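Local coordinates for polar amino acid ABC uptake transporter substrate binding protein (Streptococcus thermophilus LMG 18311, PDB 3HV1) that probably binds a polar amino acid outside the cell and delivers it to an ABC transporter for uptake, at residues D12-Q15 / T16-K19; K217-K220 / T221-K224; K225-Q228 / G229-T232. One frame throughout, in Å; residues are numbered along the deposited sequence.

Interaction 1: D12-Q15 / T16-K19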
# COMPACT_ATOMS: atom_id res chain seq x y z
N ASP A 12 -9.20 -21.92 -6.89
CA ASP A 12 -9.99 -20.73 -6.64
C ASP A 12 -11.43 -21.16 -6.40
O ASP A 12 -12.14 -21.54 -7.33
CB ASP A 12 -9.92 -19.81 -7.85
CG ASP A 12 -10.57 -18.46 -7.61
OD1 ASP A 12 -11.71 -18.44 -7.09
OD2 ASP A 12 -9.95 -17.44 -7.95
N GLN A 13 -11.86 -21.10 -5.14
CA GLN A 13 -13.21 -21.53 -4.79
C GLN A 13 -14.29 -20.46 -4.73
O GLN A 13 -15.33 -20.69 -4.12
CB GLN A 13 -13.18 -22.26 -3.45
CG GLN A 13 -12.35 -23.52 -3.41
CD GLN A 13 -12.55 -24.28 -2.13
OE1 GLN A 13 -13.58 -24.92 -1.93
NE2 GLN A 13 -11.58 -24.21 -1.23
N TRP A 14 -14.08 -19.31 -5.35
CA TRP A 14 -15.12 -18.28 -5.28
C TRP A 14 -16.46 -18.86 -5.72
O TRP A 14 -17.50 -18.56 -5.13
CB TRP A 14 -14.77 -17.06 -6.13
CG TRP A 14 -15.82 -15.98 -6.03
CD1 TRP A 14 -16.65 -15.56 -7.03
CD2 TRP A 14 -16.18 -15.23 -4.86
NE1 TRP A 14 -17.51 -14.60 -6.55
CE2 TRP A 14 -17.24 -14.38 -5.23
CE3 TRP A 14 -15.70 -15.20 -3.54
CZ2 TRP A 14 -17.85 -13.50 -4.31
CZ3 TRP A 14 -16.31 -14.32 -2.63
CH2 TRP A 14 -17.37 -13.49 -3.03
N GLN A 15 -16.42 -19.70 -6.75
CA GLN A 15 -17.63 -20.34 -7.26
C GLN A 15 -18.32 -21.19 -6.21
O GLN A 15 -19.54 -21.22 -6.12
CB GLN A 15 -17.29 -21.21 -8.47
CG GLN A 15 -17.42 -20.48 -9.78
CD GLN A 15 -18.87 -20.23 -10.14
OE1 GLN A 15 -19.62 -21.18 -10.40
NE2 GLN A 15 -19.28 -18.97 -10.14
N THR A 16 -17.52 -21.88 -5.41
CA THR A 16 -18.05 -22.73 -4.36
C THR A 16 -18.62 -21.89 -3.21
O THR A 16 -19.73 -22.14 -2.75
CB THR A 16 -16.96 -23.69 -3.83
OG1 THR A 16 -16.62 -24.61 -4.87
CG2 THR A 16 -17.45 -24.46 -2.62
N TYR A 17 -17.87 -20.89 -2.77
CA TYR A 17 -18.34 -20.04 -1.68
C TYR A 17 -19.70 -19.42 -1.99
O TYR A 17 -20.59 -19.43 -1.16
CB TYR A 17 -17.34 -18.92 -1.38
CG TYR A 17 -15.95 -19.40 -1.04
CD1 TYR A 17 -15.74 -20.43 -0.12
CD2 TYR A 17 -14.83 -18.82 -1.63
CE1 TYR A 17 -14.45 -20.86 0.21
CE2 TYR A 17 -13.55 -19.24 -1.32
CZ TYR A 17 -13.36 -20.26 -0.40
OH TYR A 17 -12.08 -20.65 -0.09
N THR A 18 -19.85 -18.88 -3.19
CA THR A 18 -21.11 -18.27 -3.58
C THR A 18 -22.19 -19.33 -3.73
O THR A 18 -23.34 -19.13 -3.34
CB THR A 18 -20.99 -17.53 -4.91
OG1 THR A 18 -20.44 -18.42 -5.89
CG2 THR A 18 -20.10 -16.31 -4.76
N LYS A 19 -21.82 -20.47 -4.32
CA LYS A 19 -22.76 -21.56 -4.52
C LYS A 19 -23.25 -22.13 -3.20
O LYS A 19 -24.45 -22.24 -2.98
CB LYS A 19 -22.13 -22.67 -5.38
CG LYS A 19 -22.83 -24.04 -5.27
CD LYS A 19 -24.34 -23.94 -5.50
CE LYS A 19 -25.04 -25.27 -5.23
NZ LYS A 19 -26.53 -25.16 -5.29
O HOH W 1 -14.86 -26.32 -3.89
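Residues Thr16 to Lys19 pack on Gln13, Trp14 and Gln15 in the first turn of helix 14-20. Gln13 is the N-cap residue, and an Asx turn precedes the helix, with Asp12 OD1 accepting from Trp14 N at 3.1 Å. Thr16 comes first. Its side chain lies beside that of Gln13, and one water joins Thr16 OG1 to Gln13 OE1. Tyr17 N then donates to Gln13 O at 2.9 Å. The Tyr17 ring turns back over the same residue, because its CG sits beside the backbone N (chi1 -57°). Gln13 CB rests over the ring face in a CH-pi contact, 3.9 Å from the ring centroid. Thr18 follows, and Thr18 N bonds to Trp14 O at 3.1 Å. Its OG1 lies between two carbonyls, Trp14 O and Gln15 O, and its one proton may go to either. On the indole side, Thr18 CG2 sits over the face of the Trp14 five-membered ring, 3.8 Å from its centroid and nearest to CE2. Lys19 comes last. Its amine leads away, while Lys19 N closes the turn on Gln15 O at 3.0 Å.

Interaction 2: K217-K220 / T221-K224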
# COMPACT_ATOMS: atom_id res chain seq x y z
N LYS A 217 -3.30 -18.61 -1.29
CA LYS A 217 -2.81 -17.88 -2.46
C LYS A 217 -3.62 -18.14 -3.73
O LYS A 217 -3.71 -17.28 -4.60
CB LYS A 217 -1.34 -18.23 -2.72
CG LYS A 217 -0.41 -17.78 -1.62
CD LYS A 217 1.04 -18.03 -2.00
CE LYS A 217 1.97 -17.23 -1.13
NZ LYS A 217 1.74 -15.77 -1.33
N VAL A 218 -4.21 -19.34 -3.83
CA VAL A 218 -5.02 -19.70 -4.99
C VAL A 218 -6.36 -18.97 -5.06
O VAL A 218 -6.94 -18.83 -6.13
CB VAL A 218 -5.30 -21.23 -5.02
CG1 VAL A 218 -4.01 -21.99 -5.27
CG2 VAL A 218 -5.93 -21.66 -3.69
N ASP A 219 -6.85 -18.51 -3.91
CA ASP A 219 -8.13 -17.80 -3.85
C ASP A 219 -8.03 -16.34 -4.26
O ASP A 219 -8.48 -15.44 -3.53
CB ASP A 219 -8.73 -17.90 -2.45
CG ASP A 219 -9.68 -19.07 -2.30
OD1 ASP A 219 -10.42 -19.35 -3.27
OD2 ASP A 219 -9.72 -19.69 -1.22
N LYS A 220 -7.47 -16.10 -5.44
CA LYS A 220 -7.30 -14.75 -5.97
C LYS A 220 -8.60 -13.96 -6.05
O LYS A 220 -8.63 -12.76 -5.75
CB LYS A 220 -6.69 -14.83 -7.37
CG LYS A 220 -5.34 -15.53 -7.41
CD LYS A 220 -4.33 -14.82 -6.52
CE LYS A 220 -2.94 -15.40 -6.70
NZ LYS A 220 -2.47 -15.21 -8.10
N THR A 221 -9.68 -14.62 -6.47
CA THR A 221 -10.97 -13.96 -6.61
C THR A 221 -11.56 -13.55 -5.28
O THR A 221 -12.14 -12.47 -5.15
CB THR A 221 -11.98 -14.86 -7.34
OG1 THR A 221 -11.40 -15.35 -8.55
CG2 THR A 221 -13.24 -14.08 -7.67
N LEU A 222 -11.42 -14.42 -4.29
CA LEU A 222 -11.94 -14.14 -2.96
C LEU A 222 -11.30 -12.87 -2.41
O LEU A 222 -11.97 -12.03 -1.83
CB LEU A 222 -11.64 -15.31 -2.03
CG LEU A 222 -11.91 -15.11 -0.55
CD1 LEU A 222 -13.40 -14.88 -0.29
CD2 LEU A 222 -11.42 -16.34 0.19
N ILE A 223 -9.99 -12.75 -2.59
CA ILE A 223 -9.26 -11.56 -2.11
C ILE A 223 -9.82 -10.29 -2.76
O ILE A 223 -10.06 -9.29 -2.09
CB ILE A 223 -7.75 -11.67 -2.42
CG1 ILE A 223 -7.12 -12.78 -1.58
CG2 ILE A 223 -7.05 -10.33 -2.19
CD1 ILE A 223 -7.23 -12.57 -0.06
N LYS A 224 -10.04 -10.34 -4.08
CA LYS A 224 -10.58 -9.19 -4.80
C LYS A 224 -11.98 -8.82 -4.34
O LYS A 224 -12.32 -7.64 -4.22
CB LYS A 224 -10.62 -9.47 -6.31
CG LYS A 224 -9.25 -9.61 -6.95
CD LYS A 224 -9.36 -9.82 -8.45
CE LYS A 224 -7.98 -9.92 -9.09
NZ LYS A 224 -8.04 -10.06 -10.58
O HOH W 2 -11.20 -17.15 -4.73
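Leu222 has CG anti to its backbone N (chi1 170°), which carries CD2 back toward Asp219. There CD2 lies 4.0 Å from Asp219 OD2, and the two CB atoms, Asp219 CB and Leu222 CB, are 3.9 Å apart. The two side chains meet at a slant. The Asp219 carboxylate does not cap the helix by a direct bond. A water instead bridges the two residues: it donates to Asp219 OD1 at 2.8 Å and accepts from Leu222 N at 2.8 Å, so an amide of the first helical turn is satisfied through solvent. Asp219 is the N-cap residue of helix 220-236 and the centre of an inverse gamma turn, in which Lys220 N makes a weak bond to Val218 O. The helical bonds start here. Ile223 N donates to Asp219 O at 3.2 Å, and Lys224 N to Lys220 O at 3.3 Å. Ile223 CG1 and Lys224 CG also pack against these two carbonyl oxygens. Thr221 OG1 bonds to Asp12, and Lys224 NZ forms a salt bridge with Asp70 of the second subunit. The Asp219 carboxylate also takes hydrogen bonds from Tyr17 OH and Gln13 N. It is thus held by both a water and protein donors, and its negative charge at the helix N-terminus would probably be stabilised by the helix dipole and these donors.

Interaction 3: K225-Q228 / G229-T232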
# COMPACT_ATOMS: atom_id res chain seq x y z
N LYS A 225 -12.79 -9.84 -4.08
CA LYS A 225 -14.17 -9.65 -3.64
C LYS A 225 -14.20 -9.02 -2.25
O LYS A 225 -15.12 -8.29 -1.92
CB LYS A 225 -14.91 -10.98 -3.64
CG LYS A 225 -15.08 -11.60 -5.02
CD LYS A 225 -15.95 -10.73 -5.92
CE LYS A 225 -16.04 -11.31 -7.32
NZ LYS A 225 -16.93 -10.50 -8.20
N ILE A 226 -13.19 -9.31 -1.44
CA ILE A 226 -13.16 -8.71 -0.12
C ILE A 226 -12.76 -7.24 -0.28
O ILE A 226 -13.42 -6.36 0.28
CB ILE A 226 -12.19 -9.45 0.82
CG1 ILE A 226 -12.73 -10.86 1.10
CG2 ILE A 226 -12.03 -8.67 2.12
CD1 ILE A 226 -11.74 -11.78 1.81
N ASN A 227 -11.70 -6.98 -1.04
CA ASN A 227 -11.26 -5.60 -1.27
C ASN A 227 -12.41 -4.74 -1.79
O ASN A 227 -12.60 -3.61 -1.35
CB ASN A 227 -10.12 -5.56 -2.30
CG ASN A 227 -8.83 -6.11 -1.76
OD1 ASN A 227 -8.56 -6.02 -0.56
ND2 ASN A 227 -8.01 -6.67 -2.64
N GLN A 228 -13.17 -5.28 -2.74
CA GLN A 228 -14.32 -4.57 -3.30
C GLN A 228 -15.39 -4.40 -2.22
O GLN A 228 -16.08 -3.39 -2.17
CB GLN A 228 -14.90 -5.35 -4.48
CG GLN A 228 -14.00 -5.42 -5.70
CD GLN A 228 -14.57 -6.32 -6.79
OE1 GLN A 228 -15.76 -6.25 -7.12
NE2 GLN A 228 -13.72 -7.16 -7.37
N GLY A 229 -15.53 -5.41 -1.37
CA GLY A 229 -16.51 -5.34 -0.30
C GLY A 229 -16.22 -4.17 0.62
O GLY A 229 -17.13 -3.42 0.98
N PHE A 230 -14.96 -4.01 1.01
CA PHE A 230 -14.59 -2.90 1.89
C PHE A 230 -15.01 -1.59 1.25
O PHE A 230 -15.60 -0.73 1.89
CB PHE A 230 -13.07 -2.83 2.10
CG PHE A 230 -12.50 -3.98 2.88
CD1 PHE A 230 -13.26 -4.66 3.83
CD2 PHE A 230 -11.17 -4.35 2.70
CE1 PHE A 230 -12.71 -5.69 4.59
CE2 PHE A 230 -10.60 -5.39 3.46
CZ PHE A 230 -11.38 -6.05 4.40
N GLU A 231 -14.68 -1.43 -0.03
CA GLU A 231 -15.00 -0.21 -0.74
C GLU A 231 -16.49 0.03 -0.80
O GLU A 231 -16.96 1.15 -0.61
CB GLU A 231 -14.44 -0.25 -2.16
CG GLU A 231 -12.93 -0.35 -2.22
CD GLU A 231 -12.40 -0.21 -3.64
OE1 GLU A 231 -12.66 0.84 -4.27
OE2 GLU A 231 -11.73 -1.15 -4.12
N THR A 232 -17.25 -1.03 -1.06
CA THR A 232 -18.70 -0.93 -1.12
C THR A 232 -19.29 -0.48 0.21
O THR A 232 -20.18 0.38 0.24
CB THR A 232 -19.32 -2.28 -1.56
OG1 THR A 232 -18.81 -2.63 -2.85
CG2 THR A 232 -20.82 -2.17 -1.64
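Residues Lys225 to Thr232 form regular alpha-helix, in which Gly229 N donates to Lys225 O at 3.0 Å, Phe230 N to Ile226 O at 2.9 Å and Glu231 N to Asn227 O at 3.3 Å. The main side-chain contact is between Ile226 and Phe230, which run side by side in the same direction. Ile226 CG2 lies over the Phe230 ring face, 4.0 Å from its centroid, and comes nearest at CZ, 3.5 Å away. This is a CH-pi contact. The ring leans back along the helix because Phe230 CG sits beside the backbone N (chi1 -67°). Phe55, Leu50 and Val54 of helix 46-56 pack against this pair, and Tyr58 OH bonds to Lys225 O. On another side of the helix, Gln228 O takes two bonds from Thr232, one from N at 2.9 Å and one from OG1 at 2.9 Å. The hydroxyl comes from above the carbonyl plane. Glu231 CG packs on Asn227 O at 3.4 Å, and Asn227 OD1 reaches out to Glu102 N. The arrangement is that of an amphipathic helix, with an apolar i to i+4 pair facing a neighbouring helix and a threonine hydroxyl bonded to the helix carbonyl four residues back.

Interactions 2 and 3 follow one another on helix 220-236, the first at its N-terminus and the second along its middle. Interaction 1 lies on the separate helix 14-20, but it packs against the start of the longer helix. Side-chain hydrogen bonds and the Trp14 ring join them. All three contacts mix buried and exposed residues. Their centres lie about 27, 21 and 17 Å from the chain centre, with interaction 1 farthest out. Interactions 1 and 2 each include a helix start, one bridging water and an aspartate carboxylate that accepts hydrogen bonds. Interaction 3 has full helical bonding and an apolar face toward helix 46-56. Interaction 2 alone touches the second subunit, through Lys224.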